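Local coordinates for protein lactate dehydrogenase, adjacent gene encodes predicted malate dehydrogenase (Cryptosporidium parvum, PDB 4ND1) that probably catalyses the NAD-dependent interconversion of (S)-lactate and pyruvate, at residues A[152-157]-A[210-215]; A[172-177]-A[297-302]; A[263-268]-A[284-289]. All coordinates share one frame; numbering follows the deposited sequence.

Contact 1: A[152-157]-A[210-215]. With OXM (oxamic acid), chain D.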
loop_
_atom_site.group_PDB
_atom_site.type_symbol
_atom_site.label_atom_id
_atom_site.label_comp_id
_atom_site.label_asym_id
_atom_site.label_seq_id
_atom_site.Cartn_x
_atom_site.Cartn_y
_atom_site.Cartn_z
ATOM N N SER A 152 -5.521 3.881 20.562
ATOM C CA SER A 152 -6.216 3.241 19.449
ATOM C C SER A 152 -7.523 2.621 19.919
ATOM O O SER A 152 -8.550 2.728 19.240
ATOM C CB SER A 152 -5.342 2.176 18.786
ATOM O OG SER A 152 -4.258 2.771 18.096
ATOM N N ARG A 153 -7.479 1.975 21.082
ATOM C CA ARG A 153 -8.679 1.408 21.693
ATOM C C ARG A 153 -9.665 2.516 22.055
ATOM O O ARG A 153 -10.856 2.419 21.762
ATOM C CB ARG A 153 -8.313 0.602 22.938
ATOM C CG ARG A 153 -7.603 -0.701 22.626
ATOM C CD ARG A 153 -6.922 -1.280 23.849
ATOM N NE ARG A 153 -6.482 -2.651 23.614
ATOM C CZ ARG A 153 -5.708 -3.353 24.437
ATOM N NH1 ARG A 153 -5.266 -2.825 25.576
ATOM N NH2 ARG A 153 -5.364 -4.599 24.109
ATOM N N PHE A 154 -9.148 3.571 22.674
ATOM C CA PHE A 154 -9.944 4.738 23.045
ATOM C C PHE A 154 -10.625 5.331 21.809
ATOM O O PHE A 154 -11.842 5.522 21.795
ATOM C CB PHE A 154 -9.035 5.765 23.744
ATOM C CG PHE A 154 -9.762 6.909 24.408
ATOM C CD1 PHE A 154 -11.022 6.749 24.972
ATOM C CD2 PHE A 154 -9.144 8.150 24.509
ATOM C CE1 PHE A 154 -11.658 7.814 25.590
ATOM C CE2 PHE A 154 -9.776 9.215 25.128
ATOM C CZ PHE A 154 -11.035 9.047 25.669
ATOM N N ARG A 155 -9.844 5.569 20.758
ATOM C CA ARG A 155 -10.371 6.096 19.493
ATOM C C ARG A 155 -11.422 5.179 18.874
ATOM O O ARG A 155 -12.452 5.644 18.387
ATOM C CB ARG A 155 -9.247 6.288 18.476
ATOM C CG ARG A 155 -8.251 7.378 18.821
ATOM C CD ARG A 155 -7.044 7.314 17.893
ATOM N NE ARG A 155 -7.339 7.885 16.582
ATOM C CZ ARG A 155 -6.481 7.947 15.568
ATOM N NH1 ARG A 155 -5.252 7.452 15.685
ATOM N NH2 ARG A 155 -6.855 8.511 14.426
ATOM N N THR A 156 -11.146 3.877 18.893
ATOM C CA THR A 156 -12.018 2.879 18.276
ATOM C C THR A 156 -13.385 2.801 18.951
ATOM O O THR A 156 -14.409 2.723 18.271
ATOM C CB THR A 156 -11.354 1.485 18.302
ATOM O OG1 THR A 156 -10.192 1.504 17.467
ATOM C CG2 THR A 156 -12.307 0.401 17.802
ATOM N N PHE A 157 -13.394 2.809 20.280
ATOM C CA PHE A 157 -14.638 2.744 21.037
ATOM C C PHE A 157 -15.491 3.991 20.815
ATOM O O PHE A 157 -16.709 3.899 20.703
ATOM C CB PHE A 157 -14.363 2.545 22.533
ATOM C CG PHE A 157 -13.612 1.275 22.864
ATOM C CD1 PHE A 157 -13.762 0.120 22.097
ATOM C CD2 PHE A 157 -12.775 1.227 23.968
ATOM C CE1 PHE A 157 -13.073 -1.037 22.414
ATOM C CE2 PHE A 157 -12.091 0.067 24.291
ATOM C CZ PHE A 157 -12.240 -1.067 23.512
ATOM N N ASP A 210 -18.130 7.848 29.935
ATOM C CA ASP A 210 -17.553 7.172 31.104
ATOM C C ASP A 210 -17.406 5.665 30.884
ATOM O O ASP A 210 -16.428 5.062 31.323
ATOM C CB ASP A 210 -18.417 7.408 32.353
ATOM C CG ASP A 210 -18.467 8.867 32.773
ATOM O OD1 ASP A 210 -17.668 9.681 32.269
ATOM O OD2 ASP A 210 -19.322 9.205 33.615
ATOM N N GLU A 211 -18.392 5.059 30.230
ATOM C CA GLU A 211 -18.317 3.651 29.854
ATOM C C GLU A 211 -17.130 3.421 28.910
ATOM O O GLU A 211 -16.399 2.444 29.052
ATOM C CB GLU A 211 -19.627 3.206 29.196
ATOM C CG GLU A 211 -19.782 1.699 29.016
ATOM C CD GLU A 211 -19.042 1.135 27.806
ATOM O OE1 GLU A 211 -18.912 1.836 26.776
ATOM O OE2 GLU A 211 -18.595 -0.031 27.881
ATOM N N ILE A 212 -16.940 4.336 27.962
ATOM C CA ILE A 212 -15.847 4.248 26.992
ATOM C C ILE A 212 -14.477 4.397 27.665
ATOM O O ILE A 212 -13.526 3.698 27.306
ATOM C CB ILE A 212 -16.025 5.289 25.862
ATOM C CG1 ILE A 212 -17.182 4.866 24.949
ATOM C CG2 ILE A 212 -14.750 5.438 25.041
ATOM C CD1 ILE A 212 -17.719 5.970 24.061
ATOM N N VAL A 213 -14.384 5.306 28.632
ATOM C CA VAL A 213 -13.163 5.494 29.415
ATOM C C VAL A 213 -12.829 4.222 30.201
ATOM O O VAL A 213 -11.680 3.775 30.200
ATOM C CB VAL A 213 -13.290 6.707 30.372
ATOM C CG1 VAL A 213 -12.190 6.714 31.427
ATOM C CG2 VAL A 213 -13.259 8.002 29.578
ATOM N N CYS A 214 -13.838 3.653 30.863
ATOM C CA CYS A 214 -13.680 2.411 31.626
ATOM C C CYS A 214 -13.278 1.255 30.708
ATOM O O CYS A 214 -12.341 0.511 31.008
ATOM C CB CYS A 214 -14.984 2.070 32.358
ATOM S SG CYS A 214 -14.987 0.515 33.290
ATOM N N HIS A 215 -13.990 1.128 29.589
ATOM C CA HIS A 215 -13.743 0.085 28.594
ATOM C C HIS A 215 -12.306 0.136 28.084
ATOM O O HIS A 215 -11.651 -0.898 27.965
ATOM C CB HIS A 215 -14.729 0.232 27.429
ATOM C CG HIS A 215 -14.755 -0.938 26.496
ATOM N ND1 HIS A 215 -15.361 -0.885 25.260
ATOM C CD2 HIS A 215 -14.248 -2.188 26.613
ATOM C CE1 HIS A 215 -15.237 -2.054 24.660
ATOM N NE2 HIS A 215 -14.560 -2.861 25.457
HETATM C C1 OXM D . -1.896 -5.669 27.774
HETATM N N1 OXM D . -2.054 -6.971 27.986
HETATM O O1 OXM D . -0.980 -5.036 28.267
HETATM C C2 OXM D . -2.857 -5.002 26.909
HETATM O O2 OXM D . -3.519 -5.704 26.112
HETATM O O3 OXM D . -2.997 -3.759 26.996
#
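Phe157 and His215 lay their rings face to face, with centroids 3.7 Å apart and planes tilted by just 11°. His215 ND1 lies over the centre of the phenyl ring, while the imidazole's CE1 comes within 3.3 Å of Phe157 CE1. The other face of the Phe157 ring receives the carbonyl oxygen of Arg153 from its own helix, near the rim, so the phenyl group is sandwiched. A flat side chain suits both positions, because imidazole can stack and still use its polar edge: NE2 of His215 is hydrogen-bonded to Glu222 on the same helix. Beside this stack the CG2 branch of Ile212 lies 3.8 Å from Phe157 CB and also meets the edge of the Phe154 ring at CE1, 3.9 Å away. CG2 is anti to the backbone N, and this turns it toward both phenylalanines. The two helices, 147-162 and 206-227, belong to the alpha/beta C-terminal domain and run roughly antiparallel, at 148° with 9.4 Å between the local axes. Arg153, one turn before Phe157, uses its extended chain to reach the oxamate: NH1 bonds O3 at 2.8 Å and NH2 bonds O2 at 2.9 Å, a two-pronged grip on the carboxylate. Further out, Arg153 packs on His50 of a neighbouring subunit and Thr156 on Thr49 of that same subunit.

Contact 2: A[172-177]-A[297-302]. With NAD (nicotinamide-adenine-dinucleotide), chain C; OXM (oxamic acid), chain D.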
loop_
_atom_site.group_PDB
_atom_site.type_symbol
_atom_site.label_atom_id
_atom_site.label_comp_id
_atom_site.label_asym_id
_atom_site.label_seq_id
_atom_site.Cartn_x
_atom_site.Cartn_y
_atom_site.Cartn_z
ATOM N N ASN A 172 -6.383 10.785 22.953
ATOM C CA ASN A 172 -5.154 10.331 23.592
ATOM C C ASN A 172 -5.413 9.613 24.910
ATOM O O ASN A 172 -6.357 9.934 25.629
ATOM C CB ASN A 172 -4.230 11.525 23.852
ATOM C CG ASN A 172 -3.518 11.997 22.600
ATOM O OD1 ASN A 172 -2.708 11.270 22.020
ATOM N ND2 ASN A 172 -3.809 13.220 22.175
ATOM N N VAL A 173 -4.567 8.628 25.209
ATOM C CA VAL A 173 -4.461 8.064 26.550
ATOM C C VAL A 173 -3.039 8.338 27.029
ATOM O O VAL A 173 -2.083 8.125 26.284
ATOM C CB VAL A 173 -4.739 6.549 26.578
ATOM C CG1 VAL A 173 -4.597 6.005 27.992
ATOM C CG2 VAL A 173 -6.128 6.243 26.042
ATOM N N ILE A 174 -2.909 8.833 28.260
ATOM C CA ILE A 174 -1.607 9.183 28.836
ATOM C C ILE A 174 -1.434 8.509 30.195
ATOM O O ILE A 174 -2.348 7.856 30.690
ATOM C CB ILE A 174 -1.437 10.712 28.984
ATOM C CG1 ILE A 174 -2.547 11.305 29.856
ATOM C CG2 ILE A 174 -1.422 11.376 27.615
ATOM C CD1 ILE A 174 -2.341 12.767 30.181
ATOM N N GLY A 175 -0.258 8.672 30.792
ATOM C CA GLY A 175 0.056 8.020 32.061
ATOM C C GLY A 175 0.519 6.590 31.856
ATOM O O GLY A 175 0.818 6.174 30.731
ATOM N N GLY A 176 0.577 5.835 32.948
ATOM C CA GLY A 176 1.110 4.475 32.922
ATOM C C GLY A 176 0.166 3.483 32.271
ATOM O O GLY A 176 -1.050 3.644 32.329
ATOM N N HIS A 177 0.738 2.456 31.650
ATOM C CA HIS A 177 -0.028 1.402 31.000
ATOM C C HIS A 177 -0.559 0.439 32.065
ATOM O O HIS A 177 -0.040 -0.662 32.242
ATOM C CB HIS A 177 0.855 0.677 29.976
ATOM C CG HIS A 177 0.128 -0.333 29.142
ATOM N ND1 HIS A 177 -0.925 0.002 28.320
ATOM C CD2 HIS A 177 0.321 -1.662 28.984
ATOM C CE1 HIS A 177 -1.363 -1.082 27.705
ATOM N NE2 HIS A 177 -0.622 -2.106 28.088
ATOM N N LYS A 297 -5.337 15.369 38.166
ATOM C CA LYS A 297 -5.370 14.573 39.383
ATOM C C LYS A 297 -5.240 13.095 39.032
ATOM O O LYS A 297 -4.410 12.385 39.603
ATOM C CB LYS A 297 -6.665 14.828 40.160
ATOM C CG LYS A 297 -6.829 13.971 41.408
ATOM C CD LYS A 297 -7.936 14.506 42.305
ATOM C CE LYS A 297 -8.088 13.683 43.577
ATOM N NZ LYS A 297 -8.590 14.507 44.715
ATOM N N LEU A 298 -6.060 12.640 38.088
ATOM C CA LEU A 298 -5.997 11.254 37.617
ATOM C C LEU A 298 -4.595 10.898 37.112
ATOM O O LEU A 298 -4.112 9.797 37.351
ATOM C CB LEU A 298 -7.035 11.010 36.525
ATOM C CG LEU A 298 -8.492 11.011 36.991
ATOM C CD1 LEU A 298 -9.414 11.229 35.805
ATOM C CD2 LEU A 298 -8.850 9.723 37.718
ATOM N N LEU A 299 -3.947 11.839 36.428
ATOM C CA LEU A 299 -2.568 11.654 35.987
ATOM C C LEU A 299 -1.644 11.490 37.192
ATOM O O LEU A 299 -0.787 10.602 37.209
ATOM C CB LEU A 299 -2.105 12.829 35.119
ATOM C CG LEU A 299 -0.733 12.696 34.453
ATOM C CD1 LEU A 299 -0.636 11.416 33.629
ATOM C CD2 LEU A 299 -0.435 13.914 33.590
ATOM N N GLY A 300 -1.835 12.344 38.198
ATOM C CA GLY A 300 -1.086 12.253 39.451
ATOM C C GLY A 300 -1.204 10.889 40.104
ATOM O O GLY A 300 -0.221 10.352 40.609
ATOM N N GLU A 301 -2.410 10.330 40.089
ATOM C CA GLU A 301 -2.656 8.995 40.635
ATOM C C GLU A 301 -1.961 7.908 39.816
ATOM O O GLU A 301 -1.469 6.929 40.375
ATOM C CB GLU A 301 -4.158 8.715 40.708
ATOM C CG GLU A 301 -4.886 9.579 41.730
ATOM C CD GLU A 301 -6.393 9.433 41.662
ATOM O OE1 GLU A 301 -6.879 8.428 41.099
ATOM O OE2 GLU A 301 -7.098 10.327 42.176
ATOM N N SER A 302 -1.936 8.082 38.495
ATOM C CA SER A 302 -1.215 7.173 37.603
ATOM C C SER A 302 0.286 7.237 37.883
ATOM O O SER A 302 0.958 6.204 37.936
ATOM C CB SER A 302 -1.487 7.526 36.137
ATOM O OG SER A 302 -0.950 6.550 35.259
HETATM P PA NAD C . 4.433 -14.738 24.554
HETATM O O1A NAD C . 3.557 -15.124 23.398
HETATM O O2A NAD C . 4.473 -15.594 25.795
HETATM O O5B NAD C . 5.918 -14.519 24.014
HETATM C C5B NAD C . 7.000 -14.263 24.898
HETATM C C4B NAD C . 8.243 -14.817 24.229
HETATM O O4B NAD C . 9.404 -14.386 24.932
HETATM C C3B NAD C . 8.272 -16.343 24.215
HETATM O O3B NAD C . 8.399 -16.820 22.875
HETATM C C2B NAD C . 9.491 -16.720 25.035
HETATM O O2B NAD C . 10.185 -17.859 24.516
HETATM C C1B NAD C . 10.337 -15.466 24.925
HETATM N N9A NAD C . 11.346 -15.309 25.991
HETATM C C8A NAD C . 11.279 -15.692 27.280
HETATM N N7A NAD C . 12.426 -15.353 27.924
HETATM C C5A NAD C . 13.234 -14.741 27.041
HETATM C C6A NAD C . 14.582 -14.133 27.049
HETATM N N6A NAD C . 15.331 -14.108 28.175
HETATM N N1A NAD C . 15.041 -13.601 25.894
HETATM C C2A NAD C . 14.325 -13.612 24.756
HETATM N N3A NAD C . 13.096 -14.152 24.683
HETATM C C4A NAD C . 12.513 -14.716 25.768
HETATM O O3 NAD C . 4.073 -13.247 25.051
HETATM P PN NAD C . 3.359 -12.134 24.133
HETATM O O1N NAD C . 1.894 -12.481 24.018
HETATM O O2N NAD C . 4.159 -11.915 22.880
HETATM O O5D NAD C . 3.533 -10.824 25.044
HETATM C C5D NAD C . 4.842 -10.309 25.244
HETATM C C4D NAD C . 4.832 -9.271 26.355
HETATM O O4D NAD C . 4.121 -8.109 25.916
HETATM C C3D NAD C . 4.132 -9.750 27.622
HETATM O O3D NAD C . 4.930 -9.405 28.751
HETATM C C2D NAD C . 2.819 -8.991 27.646
HETATM O O2D NAD C . 2.358 -8.735 28.972
HETATM C C1D NAD C . 3.209 -7.704 26.939
HETATM N N1N NAD C . 2.139 -6.906 26.333
HETATM C C2N NAD C . 2.297 -5.576 26.367
HETATM C C3N NAD C . 1.355 -4.718 25.812
HETATM C C7N NAD C . 1.544 -3.227 25.846
HETATM O O7N NAD C . 0.618 -2.519 25.490
HETATM N N7N NAD C . 2.701 -2.672 26.224
HETATM C C4N NAD C . 0.233 -5.271 25.200
HETATM C C5N NAD C . 0.085 -6.654 25.166
HETATM C C6N NAD C . 1.062 -7.458 25.742
HETATM C C1 OXM D . -1.896 -5.669 27.774
HETATM N N1 OXM D . -2.054 -6.971 27.986
HETATM O O1 OXM D . -0.980 -5.036 28.267
HETATM C C2 OXM D . -2.857 -5.002 26.909
HETATM O O2 OXM D . -3.519 -5.704 26.112
HETATM O O3 OXM D . -2.997 -3.759 26.996
HETATM O O HOH W 1 -1.446 3.907 35.189
#
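The loop that carries the probable proton acceptor of the active site leaves strand 169-174 and is held to helix 293-314 where Gly176 meets Ser302. The backbone N of Gly176 donates to Ser302 OG at 2.9 Å, with a fairly straight N-H...O angle of 158°. The hydroxyl lies anti to the backbone N of Ser302, which carries it off the helix toward the loop. A water joins in, donating to Gly176 O and lying 2.7 Å from Ser302 OG, so that the hydroxyl takes the N-H of Gly176 directly and is linked to its carbonyl oxygen through the water. Gly175 has phi 83° and psi -167°, a conformation suited to a residue without a beta carbon. Its bare CA lets Leu299 CD1 approach to 3.8 Å and Ser302 OG to 3.7 Å. One residue earlier, Ile174 CD1 meets Leu299 CD2 at 4.1 Å, their branched side chains crossing at about a right angle to give the buried seam its apolar part. His177 heads away from the helix at its beta carbon, and its imidazole ends at the oxamate. There NE2 donates to oxamate O1 at 3.0 Å and approaches the nicotinamide oxygen O7N of NAD, while ND1 is hydrogen-bonded to Asp150 OD2. A histidine paired with an aspartate, beside the substrate analogue and the nicotinamide carboxamide, is characteristic of lactate/malate dehydrogenase active sites.

Contact 3: A[263-268]-A[284-289]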
loop_
_atom_site.group_PDB
_atom_site.type_symbol
_atom_site.label_atom_id
_atom_site.label_comp_id
_atom_site.label_asym_id
_atom_site.label_seq_id
_atom_site.Cartn_x
_atom_site.Cartn_y
_atom_site.Cartn_z
ATOM N N ASN A 263 10.366 17.744 31.938
ATOM C CA ASN A 263 9.976 19.159 32.023
ATOM C C ASN A 263 8.539 19.416 31.560
ATOM O O ASN A 263 8.226 20.491 31.046
ATOM C CB ASN A 263 10.957 20.018 31.212
ATOM C CG ASN A 263 12.394 19.887 31.699
ATOM O OD1 ASN A 263 12.648 19.735 32.894
ATOM N ND2 ASN A 263 13.342 19.956 30.770
ATOM N N HIS A 264 7.669 18.425 31.743
ATOM C CA HIS A 264 6.265 18.534 31.342
ATOM C C HIS A 264 5.383 17.797 32.337
ATOM O O HIS A 264 5.867 16.963 33.106
ATOM C CB HIS A 264 6.037 17.949 29.938
ATOM C CG HIS A 264 7.006 18.433 28.906
ATOM N ND1 HIS A 264 6.735 19.494 28.070
ATOM C CD2 HIS A 264 8.243 17.995 28.569
ATOM C CE1 HIS A 264 7.764 19.693 27.264
ATOM N NE2 HIS A 264 8.693 18.799 27.549
ATOM N N TYR A 265 4.088 18.113 32.316
ATOM C CA TYR A 265 3.088 17.436 33.153
ATOM C C TYR A 265 3.440 17.410 34.650
ATOM O O TYR A 265 3.012 16.511 35.379
ATOM C CB TYR A 265 2.842 16.012 32.633
ATOM C CG TYR A 265 2.313 15.965 31.216
ATOM C CD1 TYR A 265 3.155 15.678 30.144
ATOM C CD2 TYR A 265 0.971 16.214 30.948
ATOM C CE1 TYR A 265 2.673 15.639 28.846
ATOM C CE2 TYR A 265 0.480 16.179 29.654
ATOM C CZ TYR A 265 1.334 15.892 28.606
ATOM O OH TYR A 265 0.844 15.854 27.321
ATOM N N GLY A 266 4.209 18.402 35.101
ATOM C CA GLY A 266 4.597 18.515 36.508
ATOM C C GLY A 266 5.394 17.351 37.078
ATOM O O GLY A 266 5.289 17.057 38.267
ATOM N N VAL A 267 6.186 16.684 36.239
ATOM C CA VAL A 267 7.087 15.623 36.705
ATOM C C VAL A 267 8.521 15.985 36.344
ATOM O O VAL A 267 8.757 16.690 35.365
ATOM C CB VAL A 267 6.716 14.236 36.133
ATOM C CG1 VAL A 267 5.346 13.814 36.635
ATOM C CG2 VAL A 267 6.751 14.224 34.609
ATOM N N LYS A 268 9.472 15.495 37.135
ATOM C CA LYS A 268 10.871 15.924 37.020
ATOM C C LYS A 268 11.823 14.806 36.573
ATOM O O LYS A 268 13.027 14.878 36.823
ATOM C CB LYS A 268 11.341 16.554 38.342
ATOM C CG LYS A 268 11.345 15.617 39.545
ATOM C CD LYS A 268 11.517 16.384 40.850
ATOM C CE LYS A 268 11.381 15.469 42.058
ATOM N NZ LYS A 268 11.193 16.232 43.322
ATOM N N GLU A 284 11.954 12.909 20.088
ATOM C CA GLU A 284 12.574 14.206 19.831
ATOM C C GLU A 284 11.922 15.343 20.621
ATOM O O GLU A 284 12.529 16.394 20.790
ATOM C CB GLU A 284 12.548 14.511 18.328
ATOM C CG GLU A 284 13.109 13.376 17.480
ATOM C CD GLU A 284 13.238 13.709 16.010
ATOM O OE1 GLU A 284 13.946 12.962 15.302
ATOM O OE2 GLU A 284 12.639 14.705 15.556
ATOM N N ASP A 285 10.695 15.133 21.095
ATOM C CA ASP A 285 9.981 16.148 21.866
ATOM C C ASP A 285 8.770 15.539 22.575
ATOM O O ASP A 285 8.355 14.420 22.257
ATOM C CB ASP A 285 9.524 17.289 20.943
ATOM C CG ASP A 285 9.469 18.636 21.649
ATOM O OD1 ASP A 285 9.176 18.677 22.864
ATOM O OD2 ASP A 285 9.716 19.661 20.977
ATOM N N ILE A 286 8.220 16.273 23.542
ATOM C CA ILE A 286 6.981 15.890 24.212
ATOM C C ILE A 286 5.990 17.048 24.136
ATOM O O ILE A 286 6.357 18.202 24.364
ATOM C CB ILE A 286 7.223 15.496 25.688
ATOM C CG1 ILE A 286 8.052 14.208 25.764
ATOM C CG2 ILE A 286 5.900 15.313 26.428
ATOM C CD1 ILE A 286 8.564 13.882 27.150
ATOM N N LEU A 287 4.741 16.730 23.803
ATOM C CA LEU A 287 3.679 17.726 23.712
ATOM C C LEU A 287 2.904 17.770 25.015
ATOM O O LEU A 287 2.721 16.742 25.672
ATOM C CB LEU A 287 2.721 17.399 22.565
ATOM C CG LEU A 287 3.311 17.358 21.155
ATOM C CD1 LEU A 287 2.219 17.041 20.147
ATOM C CD2 LEU A 287 4.000 18.670 20.806
ATOM N N GLU A 288 2.440 18.962 25.376
ATOM C CA GLU A 288 1.694 19.152 26.611
ATOM C C GLU A 288 0.223 19.409 26.317
ATOM O O GLU A 288 -0.142 20.453 25.780
ATOM C CB GLU A 288 2.285 20.304 27.418
ATOM C CG GLU A 288 1.758 20.371 28.842
ATOM C CD GLU A 288 2.730 21.037 29.792
ATOM O OE1 GLU A 288 3.347 22.056 29.402
ATOM O OE2 GLU A 288 2.877 20.534 30.928
ATOM N N LEU A 289 -0.612 18.439 26.669
ATOM C CA LEU A 289 -2.052 18.550 26.491
ATOM C C LEU A 289 -2.632 19.509 27.522
ATOM O O LEU A 289 -2.054 19.709 28.593
ATOM C CB LEU A 289 -2.718 17.179 26.648
ATOM C CG LEU A 289 -2.377 16.103 25.612
ATOM C CD1 LEU A 289 -2.782 14.730 26.125
ATOM C CD2 LEU A 289 -3.053 16.395 24.280
#
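The hydroxyl of Tyr265 is gripped twice by the segment 284-289. It donates to the carbonyl oxygen of Leu287 at 2.7 Å and accepts from the backbone N of Leu289 at 3.0 Å, the latter bond being nearly straight at 162°. A phenol suits this place because a single oxygen can act as donor and acceptor at the end of a long, rigid arm, and so bridge backbone groups two residues apart. The ring serves too: Ile286 CG2 touches its edge at CE1, 4.0 Å away, and Glu288 CG lies over one face. A separate bond ties the backbone of Tyr265: its N donates to Glu288 OE2 at 3.0 Å. The glutamate's CG is anti to its backbone N and the chain is extended beyond, which brings OE2 within reach, and the donor meets it from above the carboxylate plane, 36° out of it. His264 adds a CH-pi contact, Ile286 CB sitting over one face of its imidazole, 4.2 Å from the centroid and 21° off the ring normal. The phenol ring also packs against Met272, Val274 and Leu299, which places its arm between the sheet and helix 293-314. Across the subunit boundary, Leu287 packs on Val190 of a neighbouring subunit. His264 to Val267 form a type I' turn, closed by Val267 N bonding His264 O, with Gly266 at its second corner. The turn lies within the loop that joins strands 253-261 and 270-279, in a three-stranded antiparallel meander completed by 284-286.

The three contacts all lie in the C-terminal domain, and contact 2 joins the other two. Its centre is about 15 Å from that of contact 1 and about 13 Å from that of contact 3. Contact 1 meets it where Phe154 CB packs 3.7 Å from Val173 CG2; contact 3 meets it where Leu299 CD2 lies 3.8 Å from Tyr265 CD2 and Ile174 CG2 lies 3.9 Å from Leu289 CD1. Contacts 1 and 3 do not touch, their nearest atoms being about 9 Å apart. Oxamate binds to residues of contacts 1 and 2, through Arg153 and His177, with Arg90 and Asn122 completing its site, whereas contact 3 lies away from it.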